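Local coordinates for autoinducer 2-binding protein LsrB (Clostridium saccharobutylicum DSM 13864, PDB 6DSP) that binds the quorum-sensing signal autoinducer-2 in the cleft of a periplasmic-binding-protein fold, serving as an LsrB-family receptor, at residues F26-T31 with V54-D59; N33-S38 with W271-Q276; V117-V122 with D321-S326; N291-G296 with V307-N312. All coordinates share one frame; numbering follows the deposited sequence.

Contacts 1 and 2 both touch the bound autoinducer-2 (PAV), with centres about 12 Å apart: contact 1 sends K29 to the ligand, contact 2 supplies F35, F36 and W271. They touch through Y56 OH and E37 OE2, 2.8 Å apart. Contacts 3 and 4 lie farther out on the same lobe, contact 3 at the interior strand 120-123, contact 4 by the far edge of the same sheet, and their centres are about 8 Å apart. They meet where T324 O lies 2.8 Å from V295 N, and contact 4 is nested in the loop that contact 3 closes. The two groups are joined through Q276 NE2 of contact 2, 3.1 Å from V122 O of contact 3.

Contact 1: residues F26-T31 with V54-D59; sequences FIPKLT and VDYEGD. With PAV ((2R,4S)-2-methyl-2,3,3,4-tetrahydroxytetrahydrofuran), chain C.
F26 and Y56 form a parallel beta bridge, and their rings lie on the same face of the sheet. In both, CG is anti to the backbone N (chi1 -177° and -179°), and the rings pass each other at a slant, with F26 CD2 3.9 Å from Y56 CD1. P28 meets the outer part of the tyrosine: its side chain runs at about a right angle to that of Y56 and sets P28 CG 3.6 Å from Y56 CE1. Farther along, T31 CG2 comes obliquely to within 3.8 Å of Y56 OH, the hydroxyl that is hydrogen-bonded to E37. Backbone bonds fix this register. F26 N donates to D55 O at 2.9 Å, and E57 N returns a bond to F26 O at 3.0 Å. Beyond the strand ends, T31 N reaches D59 O at 2.9 Å, and one water bridges P28 O and D59 N. K29 turns away from this pairing, and its extended chain carries NZ to 2.8 Å from PAV O4, with a salt bridge to D167. The two strands belong to a beta-alpha-beta unit with helix 34-50 between them; P28 and Y56 pack on that helix, I27 on helix 64-76, and F26 and V54 on helix 273-288.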
loop_
_atom_site.group_PDB
_atom_site.type_symbol
_atom_site.label_atom_id
_atom_site.label_comp_id
_atom_site.label_asym_id
_atom_site.label_seq_id
_atom_site.Cartn_x
_atom_site.Cartn_y
_atom_site.Cartn_z
ATOM N N PHE A 26 -14.607 -5.016 -6.154
ATOM C CA PHE A 26 -13.234 -4.828 -5.695
ATOM C C PHE A 26 -12.785 -3.464 -6.195
ATOM O O PHE A 26 -12.686 -3.246 -7.415
ATOM C CB PHE A 26 -12.368 -5.963 -6.255
ATOM C CG PHE A 26 -10.920 -5.953 -5.802
ATOM C CD1 PHE A 26 -10.593 -5.843 -4.455
ATOM C CD2 PHE A 26 -9.891 -6.154 -6.706
ATOM C CE1 PHE A 26 -9.254 -5.947 -4.040
ATOM C CE2 PHE A 26 -8.567 -6.228 -6.287
ATOM C CZ PHE A 26 -8.249 -6.096 -4.955
ATOM N N ILE A 27 -12.521 -2.555 -5.268
ATOM C CA ILE A 27 -12.282 -1.151 -5.598
ATOM C C ILE A 27 -10.841 -0.785 -5.242
ATOM O O ILE A 27 -10.451 -0.867 -4.067
ATOM C CB ILE A 27 -13.263 -0.206 -4.883
ATOM C CG1 ILE A 27 -14.714 -0.618 -5.182
ATOM C CG2 ILE A 27 -12.969 1.250 -5.297
ATOM C CD1 ILE A 27 -15.763 0.181 -4.424
ATOM N N PRO A 28 -10.030 -0.366 -6.218
ATOM C CA PRO A 28 -8.658 0.045 -5.962
ATOM C C PRO A 28 -8.607 1.541 -5.664
ATOM O O PRO A 28 -9.592 2.261 -5.832
ATOM C CB PRO A 28 -8.001 -0.209 -7.323
ATOM C CG PRO A 28 -9.091 0.189 -8.317
ATOM C CD PRO A 28 -10.355 -0.327 -7.672
ATOM N N LYS A 29 -7.433 2.007 -5.219
ATOM C CA LYS A 29 -7.268 3.457 -5.097
ATOM C C LYS A 29 -7.380 4.142 -6.452
ATOM O O LYS A 29 -7.876 5.276 -6.532
ATOM C CB LYS A 29 -5.920 3.801 -4.457
ATOM C CG LYS A 29 -5.818 3.499 -3.004
ATOM C CD LYS A 29 -4.454 3.975 -2.451
ATOM C CE LYS A 29 -4.239 3.643 -0.992
ATOM N NZ LYS A 29 -2.834 4.005 -0.621
ATOM N N LEU A 30 -6.908 3.489 -7.510
ATOM C CA LEU A 30 -7.107 3.897 -8.890
ATOM C C LEU A 30 -6.812 2.695 -9.767
ATOM O O LEU A 30 -6.073 1.781 -9.359
ATOM C CB LEU A 30 -6.186 5.066 -9.284
ATOM C CG LEU A 30 -4.679 4.826 -9.462
ATOM C CD1 LEU A 30 -4.010 6.085 -10.008
ATOM C CD2 LEU A 30 -4.016 4.415 -8.141
ATOM N N THR A 31 -7.423 2.670 -10.949
ATOM C CA THR A 31 -7.082 1.644 -11.929
ATOM C C THR A 31 -5.852 2.071 -12.734
ATOM O O THR A 31 -5.425 3.224 -12.686
ATOM C CB THR A 31 -8.238 1.422 -12.894
ATOM O OG1 THR A 31 -8.560 2.657 -13.517
ATOM C CG2 THR A 31 -9.471 0.897 -12.137
ATOM N N VAL A 54 -15.836 -11.396 -8.845
ATOM C CA VAL A 54 -15.224 -10.153 -8.406
ATOM C C VAL A 54 -15.358 -9.153 -9.541
ATOM O O VAL A 54 -14.826 -9.373 -10.636
ATOM C CB VAL A 54 -13.751 -10.359 -8.037
ATOM C CG1 VAL A 54 -13.086 -8.990 -7.780
ATOM C CG2 VAL A 54 -13.657 -11.248 -6.805
ATOM N N ASP A 55 -16.097 -8.075 -9.289
ATOM C CA ASP A 55 -16.274 -6.988 -10.238
ATOM C C ASP A 55 -15.281 -5.878 -9.895
ATOM O O ASP A 55 -15.475 -5.147 -8.925
ATOM C CB ASP A 55 -17.721 -6.496 -10.197
ATOM C CG ASP A 55 -17.987 -5.338 -11.157
ATOM O OD1 ASP A 55 -17.135 -5.035 -12.012
ATOM O OD2 ASP A 55 -19.072 -4.745 -11.050
ATOM N N TYR A 56 -14.226 -5.758 -10.699
ATOM C CA TYR A 56 -13.206 -4.740 -10.474
ATOM C C TYR A 56 -13.716 -3.399 -10.992
ATOM O O TYR A 56 -14.008 -3.256 -12.191
ATOM C CB TYR A 56 -11.949 -5.165 -11.227
ATOM C CG TYR A 56 -10.748 -4.263 -11.123
ATOM C CD1 TYR A 56 -10.235 -3.884 -9.882
ATOM C CD2 TYR A 56 -10.058 -3.856 -12.265
ATOM C CE1 TYR A 56 -9.076 -3.112 -9.792
ATOM C CE2 TYR A 56 -8.924 -3.112 -12.200
ATOM C CZ TYR A 56 -8.423 -2.728 -10.960
ATOM O OH TYR A 56 -7.285 -1.948 -10.876
ATOM N N GLU A 57 -13.826 -2.410 -10.111
ATOM C CA GLU A 57 -14.394 -1.118 -10.478
ATOM C C GLU A 57 -13.596 -0.011 -9.806
ATOM O O GLU A 57 -13.448 -0.026 -8.582
ATOM C CB GLU A 57 -15.859 -1.026 -10.040
ATOM C CG GLU A 57 -16.767 -2.030 -10.761
ATOM C CD GLU A 57 -16.880 -1.803 -12.270
ATOM O OE1 GLU A 57 -16.613 -0.684 -12.733
ATOM O OE2 GLU A 57 -17.206 -2.762 -12.994
ATOM N N GLY A 58 -13.168 0.970 -10.582
ATOM C CA GLY A 58 -12.453 2.102 -10.034
ATOM C C GLY A 58 -12.450 3.247 -10.994
ATOM O O GLY A 58 -13.357 3.418 -11.816
ATOM N N ASP A 59 -11.441 4.083 -10.869
ATOM C CA ASP A 59 -11.296 5.282 -11.683
ATOM C C ASP A 59 -9.816 5.488 -11.974
ATOM O O ASP A 59 -8.969 5.079 -11.183
ATOM C CB ASP A 59 -11.831 6.511 -10.903
ATOM C CG ASP A 59 -11.949 7.751 -11.765
ATOM O OD1 ASP A 59 -12.961 7.884 -12.459
ATOM O OD2 ASP A 59 -11.035 8.613 -11.738
HETATM O O2 PAV C . 2.664 1.633 -1.331
HETATM C C2 PAV C . 1.507 1.150 -2.046
HETATM C C1 PAV C . 1.814 -0.103 -2.896
HETATM O O5 PAV C . 1.266 2.228 -3.110
HETATM C C5 PAV C . -0.051 2.163 -3.448
HETATM C C4 PAV C . -0.744 1.213 -2.454
HETATM O O4 PAV C . -1.976 1.772 -2.006
HETATM C C3 PAV C . 0.326 1.070 -1.367
HETATM O O3 PAV C . 0.213 -0.173 -0.728
HETATM O O13 PAV C . 0.227 2.132 -0.446
HETATM O O HOH W 1 -10.621 3.733 -8.083
HETATM O O HOH W 2 -11.190 2.786 -14.477
#

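Contact 2: residues N33-S38 with W271-Q276; sequences NAFFES and WDCGIQ. With PAV ((2R,4S)-2-methyl-2,3,3,4-tetrahydroxytetrahydrofuran), chain C.
The Q276 carboxamide, near the F35 ring, is gripped at both ends: NE2 is hydrogen-bonded to Q124 OE1 and V122 O, while OE1 takes a weak bond from W271 NE1 at 2.9 Å. Q276 OE1 also lies 4.1 Å from F35 CZ. F35 has CG anti to its backbone N (chi1 178°), and its ring reaches the opposing segment. The F35 and W271 side chains cross at about a right angle, the phenyl and pyrrole planes lie 75° apart, and F35 CE1 comes 3.6 Å from W271 CZ2. The same CE1 lies 3.5 Å from C273 CB. C273 SG stands 4.6 Å from the F35 centroid, 28° off the normal, an oblique sulfur-aromatic contact on the side of the ring away from the ligand. On the other face PAV C1 sits 3.5 Å above the plane, offset toward the rim. W271 and F36 meet the ligand with their edges: W271 CZ2 is 3.4 Å from PAV O3, and F36 CZ is 3.4 Å from PAV O4. Both helix starts are capped, by N33 OD1 accepting from F35 N and by D272 OD1 from I275 N; N33 OD1 is also bonded to S225 OG. F35, F36 and W271 line the autoinducer-2 pocket, and aromatic side chains against a sugar-like ring are familiar from sugar-binding members of the periplasmic-binding-protein fold.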
loop_
_atom_site.group_PDB
_atom_site.type_symbol
_atom_site.label_atom_id
_atom_site.label_comp_id
_atom_site.label_asym_id
_atom_site.label_seq_id
_atom_site.Cartn_x
_atom_site.Cartn_y
_atom_site.Cartn_z
ATOM N N ASN A 33 -2.693 1.521 -12.408
ATOM C CA ASN A 33 -1.429 1.451 -11.700
ATOM C C ASN A 33 -1.123 -0.021 -11.465
ATOM O O ASN A 33 -2.021 -0.800 -11.127
ATOM C CB ASN A 33 -1.617 2.165 -10.362
ATOM C CG ASN A 33 -0.389 2.117 -9.469
ATOM O OD1 ASN A 33 -0.144 1.138 -8.757
ATOM N ND2 ASN A 33 0.354 3.215 -9.447
ATOM N N ALA A 34 0.140 -0.391 -11.647
ATOM C CA ALA A 34 0.510 -1.796 -11.677
ATOM C C ALA A 34 0.153 -2.532 -10.383
ATOM O O ALA A 34 -0.211 -3.707 -10.419
ATOM C CB ALA A 34 1.999 -1.932 -11.976
ATOM N N PHE A 35 0.272 -1.873 -9.224
ATOM C CA PHE A 35 -0.057 -2.526 -7.957
ATOM C C PHE A 35 -1.495 -3.019 -7.980
ATOM O O PHE A 35 -1.792 -4.162 -7.577
ATOM C CB PHE A 35 0.127 -1.527 -6.815
ATOM C CG PHE A 35 -0.236 -2.070 -5.463
ATOM C CD1 PHE A 35 0.659 -2.837 -4.705
ATOM C CD2 PHE A 35 -1.513 -1.865 -4.972
ATOM C CE1 PHE A 35 0.303 -3.339 -3.454
ATOM C CE2 PHE A 35 -1.888 -2.356 -3.719
ATOM C CZ PHE A 35 -0.977 -3.114 -2.973
ATOM N N PHE A 36 -2.406 -2.160 -8.431
ATOM C CA PHE A 36 -3.830 -2.469 -8.397
ATOM C C PHE A 36 -4.216 -3.424 -9.502
ATOM O O PHE A 36 -5.055 -4.310 -9.294
ATOM C CB PHE A 36 -4.623 -1.162 -8.418
ATOM C CG PHE A 36 -4.393 -0.385 -7.161
ATOM C CD1 PHE A 36 -4.978 -0.813 -5.970
ATOM C CD2 PHE A 36 -3.534 0.695 -7.101
ATOM C CE1 PHE A 36 -4.711 -0.185 -4.762
ATOM C CE2 PHE A 36 -3.283 1.329 -5.866
ATOM C CZ PHE A 36 -3.903 0.885 -4.711
ATOM N N GLU A 37 -3.586 -3.298 -10.668
ATOM C CA GLU A 37 -3.860 -4.252 -11.731
ATOM C C GLU A 37 -3.400 -5.642 -11.343
ATOM O O GLU A 37 -4.097 -6.628 -11.599
ATOM C CB GLU A 37 -3.208 -3.778 -13.024
ATOM C CG GLU A 37 -3.827 -2.463 -13.529
ATOM C CD GLU A 37 -5.347 -2.555 -13.799
ATOM O OE1 GLU A 37 -5.824 -3.563 -14.402
ATOM O OE2 GLU A 37 -6.079 -1.603 -13.391
ATOM N N SER A 38 -2.219 -5.755 -10.714
ATOM C CA SER A 38 -1.737 -7.060 -10.268
ATOM C C SER A 38 -2.593 -7.616 -9.138
ATOM O O SER A 38 -2.857 -8.831 -9.083
ATOM C CB SER A 38 -0.275 -6.951 -9.867
ATOM O OG SER A 38 0.546 -6.907 -11.026
ATOM N N TRP A 271 5.041 -7.117 -1.365
ATOM C CA TRP A 271 4.384 -8.250 -0.718
ATOM C C TRP A 271 3.491 -8.818 -1.820
ATOM O O TRP A 271 3.409 -8.247 -2.917
ATOM C CB TRP A 271 3.558 -7.787 0.513
ATOM C CG TRP A 271 2.636 -6.635 0.199
ATOM C CD1 TRP A 271 1.388 -6.723 -0.368
ATOM C CD2 TRP A 271 2.908 -5.234 0.348
ATOM N NE1 TRP A 271 0.867 -5.468 -0.583
ATOM C CE2 TRP A 271 1.775 -4.528 -0.150
ATOM C CE3 TRP A 271 3.972 -4.502 0.888
ATOM C CZ2 TRP A 271 1.702 -3.131 -0.129
ATOM C CZ3 TRP A 271 3.893 -3.113 0.900
ATOM C CH2 TRP A 271 2.763 -2.443 0.385
ATOM N N ASP A 272 2.798 -9.918 -1.538
ATOM C CA ASP A 272 2.036 -10.588 -2.596
ATOM C C ASP A 272 0.679 -9.897 -2.715
ATOM O O ASP A 272 -0.297 -10.272 -2.065
ATOM C CB ASP A 272 1.908 -12.077 -2.289
ATOM C CG ASP A 272 1.244 -12.855 -3.396
ATOM O OD1 ASP A 272 0.556 -12.270 -4.266
ATOM O OD2 ASP A 272 1.407 -14.089 -3.357
ATOM N N CYS A 273 0.619 -8.841 -3.542
ATOM C CA CYS A 273 -0.622 -8.081 -3.627
ATOM C C CYS A 273 -1.730 -8.844 -4.347
ATOM O O CYS A 273 -2.903 -8.551 -4.109
ATOM C CB CYS A 273 -0.398 -6.700 -4.250
ATOM S SG CYS A 273 0.078 -6.756 -5.983
ATOM N N GLY A 274 -1.392 -9.811 -5.209
ATOM C CA GLY A 274 -2.412 -10.656 -5.808
ATOM C C GLY A 274 -3.127 -11.507 -4.784
ATOM O O GLY A 274 -4.358 -11.569 -4.774
ATOM N N ILE A 275 -2.374 -12.170 -3.904
ATOM C CA ILE A 275 -3.012 -12.945 -2.846
ATOM C C ILE A 275 -3.721 -12.018 -1.874
ATOM O O ILE A 275 -4.786 -12.354 -1.354
ATOM C CB ILE A 275 -2.022 -13.912 -2.168
ATOM C CG1 ILE A 275 -2.765 -15.168 -1.678
ATOM C CG2 ILE A 275 -1.346 -13.289 -0.985
ATOM C CD1 ILE A 275 -1.856 -16.293 -1.312
ATOM N N GLN A 276 -3.186 -10.818 -1.660
ATOM C CA GLN A 276 -3.845 -9.866 -0.772
ATOM C C GLN A 276 -5.216 -9.466 -1.310
ATOM O O GLN A 276 -6.202 -9.456 -0.569
ATOM C CB GLN A 276 -2.969 -8.630 -0.588
ATOM C CG GLN A 276 -3.581 -7.657 0.425
ATOM C CD GLN A 276 -2.832 -6.342 0.508
ATOM O OE1 GLN A 276 -1.966 -6.059 -0.313
ATOM N NE2 GLN A 276 -3.133 -5.560 1.535
HETATM O O2 PAV C . 2.664 1.633 -1.331
HETATM C C2 PAV C . 1.507 1.150 -2.046
HETATM C C1 PAV C . 1.814 -0.103 -2.896
HETATM O O5 PAV C . 1.266 2.228 -3.110
HETATM C C5 PAV C . -0.051 2.163 -3.448
HETATM C C4 PAV C . -0.744 1.213 -2.454
HETATM O O4 PAV C . -1.976 1.772 -2.006
HETATM C C3 PAV C . 0.326 1.070 -1.367
HETATM O O3 PAV C . 0.213 -0.173 -0.728
HETATM O O13 PAV C . 0.227 2.132 -0.446
#

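Contact 3: residues V117-V122 with D321-S326; sequences VRKVMV and DSDTSS
The R118 guanidinium carries M121 N over one face, 3.9 Å above the plane and offset toward the rim, while S326 C lies at its edge, in plane. S326 closes a type I beta turn from D323, which begins with an Asx turn and leads into strand 327-330, a neighbour of strand 120-123 in the mixed sheet. R118 NH1 and S326 OG are 2.9 Å apart, but the angle is too poor for a hydrogen bond. Their firm partners lie elsewhere: R118 makes a salt bridge with D112, and S326 OG bonds to N312 and P115 O. The polar link across the segments is K119 NZ to S325 OG, 2.8 Å, made possible by a lysine chain bent at chi2 and chi3. S325 OG in turn donates to D323 OD1 (2.6 Å), 26° out of the carboxylate plane on the syn side, and S325 N reaches the same oxygen from the same face. K119 O receives a CA-H...O contact from S326 CA at 3.2 Å, with 149° at the hydrogen.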
loop_
_atom_site.group_PDB
_atom_site.type_symbol
_atom_site.label_atom_id
_atom_site.label_comp_id
_atom_site.label_asym_id
_atom_site.label_seq_id
_atom_site.Cartn_x
_atom_site.Cartn_y
_atom_site.Cartn_z
ATOM N N VAL A 117 -16.838 1.409 10.128
ATOM C CA VAL A 117 -17.638 1.321 8.908
ATOM C C VAL A 117 -17.155 0.222 7.971
ATOM O O VAL A 117 -17.555 0.182 6.807
ATOM C CB VAL A 117 -17.798 2.674 8.189
ATOM C CG1 VAL A 117 -18.359 3.712 9.152
ATOM C CG2 VAL A 117 -16.498 3.163 7.571
ATOM N N ARG A 118 -16.326 -0.702 8.452
ATOM C CA ARG A 118 -16.021 -1.904 7.683
ATOM C C ARG A 118 -15.851 -3.072 8.650
ATOM O O ARG A 118 -15.585 -2.885 9.844
ATOM C CB ARG A 118 -14.750 -1.710 6.836
ATOM C CG ARG A 118 -13.444 -1.279 7.643
ATOM C CD ARG A 118 -12.761 -2.482 8.175
ATOM N NE ARG A 118 -11.492 -2.117 8.830
ATOM C CZ ARG A 118 -11.168 -2.558 10.041
ATOM N NH1 ARG A 118 -12.003 -3.347 10.730
ATOM N NH2 ARG A 118 -9.989 -2.251 10.526
ATOM N N LYS A 119 -15.980 -4.288 8.125
ATOM C CA LYS A 119 -15.912 -5.493 8.948
ATOM C C LYS A 119 -14.483 -5.996 9.107
ATOM O O LYS A 119 -13.964 -6.042 10.215
ATOM C CB LYS A 119 -16.873 -6.591 8.439
ATOM C CG LYS A 119 -18.346 -6.127 8.315
ATOM C CD LYS A 119 -18.764 -5.206 9.457
ATOM C CE LYS A 119 -18.809 -5.900 10.796
ATOM N NZ LYS A 119 -19.181 -4.950 11.954
ATOM N N VAL A 120 -13.826 -6.327 8.021
ATOM C CA VAL A 120 -12.469 -6.840 8.059
ATOM C C VAL A 120 -11.619 -6.012 7.107
ATOM O O VAL A 120 -12.062 -5.642 6.007
ATOM C CB VAL A 120 -12.434 -8.316 7.617
ATOM C CG1 VAL A 120 -10.996 -8.824 7.454
ATOM C CG2 VAL A 120 -13.174 -9.179 8.636
ATOM N N MET A 121 -10.399 -5.725 7.530
ATOM C CA MET A 121 -9.336 -5.133 6.712
ATOM C C MET A 121 -8.262 -6.189 6.454
ATOM O O MET A 121 -7.832 -6.843 7.404
ATOM C CB MET A 121 -8.712 -3.986 7.507
ATOM C CG MET A 121 -7.369 -3.481 6.998
ATOM S SD MET A 121 -7.468 -2.659 5.396
ATOM C CE MET A 121 -5.734 -2.289 5.217
ATOM N N VAL A 122 -7.869 -6.400 5.185
ATOM C CA VAL A 122 -6.732 -7.259 4.853
ATOM C C VAL A 122 -5.515 -6.391 4.584
ATOM O O VAL A 122 -5.424 -5.692 3.562
ATOM C CB VAL A 122 -7.016 -8.217 3.689
ATOM C CG1 VAL A 122 -5.783 -9.062 3.429
ATOM C CG2 VAL A 122 -8.205 -9.111 4.060
ATOM N N ASP A 321 -10.962 -1.366 20.314
ATOM C CA ASP A 321 -11.135 -2.785 20.062
ATOM C C ASP A 321 -12.461 -3.307 20.602
ATOM O O ASP A 321 -12.668 -4.523 20.630
ATOM C CB ASP A 321 -9.961 -3.581 20.653
ATOM C CG ASP A 321 -8.655 -3.373 19.923
ATOM O OD1 ASP A 321 -8.647 -3.041 18.713
ATOM O OD2 ASP A 321 -7.599 -3.590 20.601
ATOM N N SER A 322 -13.362 -2.417 21.014
ATOM C CA SER A 322 -14.588 -2.830 21.693
ATOM C C SER A 322 -15.474 -3.738 20.848
ATOM O O SER A 322 -16.087 -4.659 21.382
ATOM C CB SER A 322 -15.390 -1.605 22.150
ATOM O OG SER A 322 -14.671 -0.835 23.080
ATOM N N ASP A 323 -15.548 -3.512 19.533
ATOM C CA ASP A 323 -16.435 -4.284 18.655
ATOM C C ASP A 323 -15.652 -5.452 18.054
ATOM O O ASP A 323 -14.824 -5.265 17.160
ATOM C CB ASP A 323 -16.990 -3.373 17.563
ATOM C CG ASP A 323 -17.906 -4.086 16.598
ATOM O OD1 ASP A 323 -18.177 -5.299 16.733
ATOM O OD2 ASP A 323 -18.388 -3.383 15.684
ATOM N N THR A 324 -15.914 -6.662 18.533
ATOM C CA THR A 324 -15.142 -7.784 18.023
ATOM C C THR A 324 -15.600 -8.252 16.650
ATOM O O THR A 324 -15.005 -9.189 16.125
ATOM C CB THR A 324 -15.126 -8.962 18.992
ATOM O OG1 THR A 324 -16.467 -9.392 19.141
ATOM C CG2 THR A 324 -14.535 -8.578 20.354
ATOM N N SER A 325 -16.616 -7.626 16.043
ATOM C CA SER A 325 -16.961 -7.928 14.659
ATOM C C SER A 325 -16.144 -7.103 13.677
ATOM O O SER A 325 -16.358 -7.206 12.460
ATOM C CB SER A 325 -18.438 -7.681 14.394
ATOM O OG SER A 325 -18.768 -6.300 14.422
ATOM N N SER A 326 -15.201 -6.305 14.167
ATOM C CA SER A 326 -14.384 -5.437 13.325
ATOM C C SER A 326 -12.931 -5.810 13.591
ATOM O O SER A 326 -12.498 -5.759 14.744
ATOM C CB SER A 326 -14.661 -3.977 13.693
ATOM O OG SER A 326 -13.780 -3.120 12.983
#

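Contact 4: residues N291-G296 with V307-N312; sequences NSVKVG and VEVMPN
V293 and V309 make the tight, buried part of this contact: their side chains cross at about a right angle, and CG1 of V293 lies 3.7 Å from CG2 of V309, the methyl anti to the V309 carbonyl carbon. V309 CB packs 3.6 Å from K294 O. The backbone reinforces this, since G296 N donates to V309 O at 2.8 Å. Toward solvent the packing thins. V295 CG2 and V309 CG1 are 4.3 Å apart, although V295 CG1 comes nearer to P311 CD, 3.9 Å. G296 and K294 are exposed; the G296 O to E308 CG distance of 4.4 Å marks the loosest edge. V293 also rests on Y286 and I287 of helix 273-288. The run 293-296 is directed 85° from 308-311 before the chain enters strand 298-301, which pairs antiparallel with 305-311: a beta hairpin at the edge of the mixed sheet in one lobe of this periplasmic-binding-protein fold.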
loop_
_atom_site.group_PDB
_atom_site.type_symbol
_atom_site.label_atom_id
_atom_site.label_comp_id
_atom_site.label_asym_id
_atom_site.label_seq_id
_atom_site.Cartn_x
_atom_site.Cartn_y
_atom_site.Cartn_z
ATOM N N ASN A 291 -21.606 -16.036 6.979
ATOM C CA ASN A 291 -20.754 -16.532 8.042
ATOM C C ASN A 291 -20.341 -15.360 8.907
ATOM O O ASN A 291 -19.973 -14.300 8.403
ATOM C CB ASN A 291 -19.505 -17.182 7.441
ATOM C CG ASN A 291 -19.854 -18.343 6.548
ATOM O OD1 ASN A 291 -20.280 -19.410 7.027
ATOM N ND2 ASN A 291 -19.746 -18.133 5.249
ATOM N N SER A 292 -20.397 -15.561 10.215
ATOM C CA SER A 292 -19.989 -14.515 11.124
ATOM C C SER A 292 -18.482 -14.576 11.281
ATOM O O SER A 292 -17.877 -15.651 11.275
ATOM C CB SER A 292 -20.643 -14.710 12.482
ATOM O OG SER A 292 -19.985 -15.749 13.195
ATOM N N VAL A 293 -17.871 -13.416 11.407
ATOM C CA VAL A 293 -16.439 -13.323 11.606
ATOM C C VAL A 293 -16.198 -12.417 12.801
ATOM O O VAL A 293 -16.722 -11.298 12.849
ATOM C CB VAL A 293 -15.760 -12.737 10.356
ATOM C CG1 VAL A 293 -14.314 -12.441 10.657
ATOM C CG2 VAL A 293 -15.874 -13.714 9.186
ATOM N N LYS A 294 -15.414 -12.897 13.771
ATOM C CA LYS A 294 -15.050 -12.105 14.941
ATOM C C LYS A 294 -13.557 -12.188 15.197
ATOM O O LYS A 294 -12.892 -13.133 14.788
ATOM C CB LYS A 294 -15.807 -12.569 16.189
ATOM C CG LYS A 294 -17.280 -12.238 16.074
ATOM C CD LYS A 294 -18.040 -12.652 17.318
ATOM C CE LYS A 294 -19.490 -12.189 17.218
ATOM N NZ LYS A 294 -20.108 -12.568 15.945
ATOM N N VAL A 295 -13.042 -11.161 15.882
ATOM C CA VAL A 295 -11.652 -11.167 16.313
ATOM C C VAL A 295 -11.364 -12.453 17.065
ATOM O O VAL A 295 -12.137 -12.878 17.936
ATOM C CB VAL A 295 -11.350 -9.915 17.159
ATOM C CG1 VAL A 295 -9.936 -10.000 17.774
ATOM C CG2 VAL A 295 -11.476 -8.658 16.311
ATOM N N GLY A 296 -10.243 -13.083 16.715
ATOM C CA GLY A 296 -9.837 -14.347 17.282
ATOM C C GLY A 296 -10.180 -15.551 16.430
ATOM O O GLY A 296 -9.609 -16.627 16.653
ATOM N N VAL A 307 -6.126 -18.028 8.230
ATOM C CA VAL A 307 -5.858 -16.674 8.689
ATOM C C VAL A 307 -6.499 -16.485 10.052
ATOM O O VAL A 307 -7.478 -17.156 10.400
ATOM C CB VAL A 307 -6.336 -15.605 7.686
ATOM C CG1 VAL A 307 -5.706 -15.885 6.338
ATOM C CG2 VAL A 307 -7.854 -15.578 7.592
ATOM N N GLU A 308 -5.926 -15.574 10.839
ATOM C CA GLU A 308 -6.459 -15.231 12.150
ATOM C C GLU A 308 -6.917 -13.781 12.125
ATOM O O GLU A 308 -6.162 -12.899 11.705
ATOM C CB GLU A 308 -5.410 -15.446 13.252
ATOM C CG GLU A 308 -5.977 -15.165 14.634
ATOM C CD GLU A 308 -4.931 -15.189 15.717
ATOM O OE1 GLU A 308 -3.795 -15.611 15.423
ATOM O OE2 GLU A 308 -5.243 -14.776 16.860
ATOM N N VAL A 309 -8.140 -13.528 12.580
ATOM C CA VAL A 309 -8.629 -12.150 12.656
ATOM C C VAL A 309 -8.082 -11.500 13.921
ATOM O O VAL A 309 -8.307 -11.989 15.032
ATOM C CB VAL A 309 -10.160 -12.092 12.627
ATOM C CG1 VAL A 309 -10.657 -10.635 12.606
ATOM C CG2 VAL A 309 -10.678 -12.849 11.408
ATOM N N MET A 310 -7.374 -10.388 13.751
ATOM C CA MET A 310 -6.708 -9.648 14.813
ATOM C C MET A 310 -7.503 -8.413 15.194
ATOM O O MET A 310 -8.296 -7.903 14.395
ATOM C CB MET A 310 -5.320 -9.182 14.345
ATOM C CG MET A 310 -4.532 -10.263 13.632
ATOM S SD MET A 310 -4.313 -11.745 14.615
ATOM C CE MET A 310 -3.318 -11.055 15.918
ATOM N N PRO A 311 -7.300 -7.859 16.387
ATOM C CA PRO A 311 -7.973 -6.592 16.731
ATOM C C PRO A 311 -7.488 -5.441 15.864
ATOM O O PRO A 311 -6.368 -5.438 15.345
ATOM C CB PRO A 311 -7.582 -6.364 18.198
ATOM C CG PRO A 311 -6.486 -7.230 18.462
ATOM C CD PRO A 311 -6.435 -8.349 17.471
ATOM N N ASN A 312 -8.349 -4.428 15.749
ATOM C CA ASN A 312 -8.017 -3.253 14.946
ATOM C C ASN A 312 -6.734 -2.579 15.425
ATOM O O ASN A 312 -6.008 -1.967 14.622
ATOM C CB ASN A 312 -9.162 -2.258 15.016
ATOM C CG ASN A 312 -10.353 -2.728 14.221
ATOM O OD1 ASN A 312 -10.209 -3.387 13.189
ATOM N ND2 ASN A 312 -11.533 -2.416 14.718
#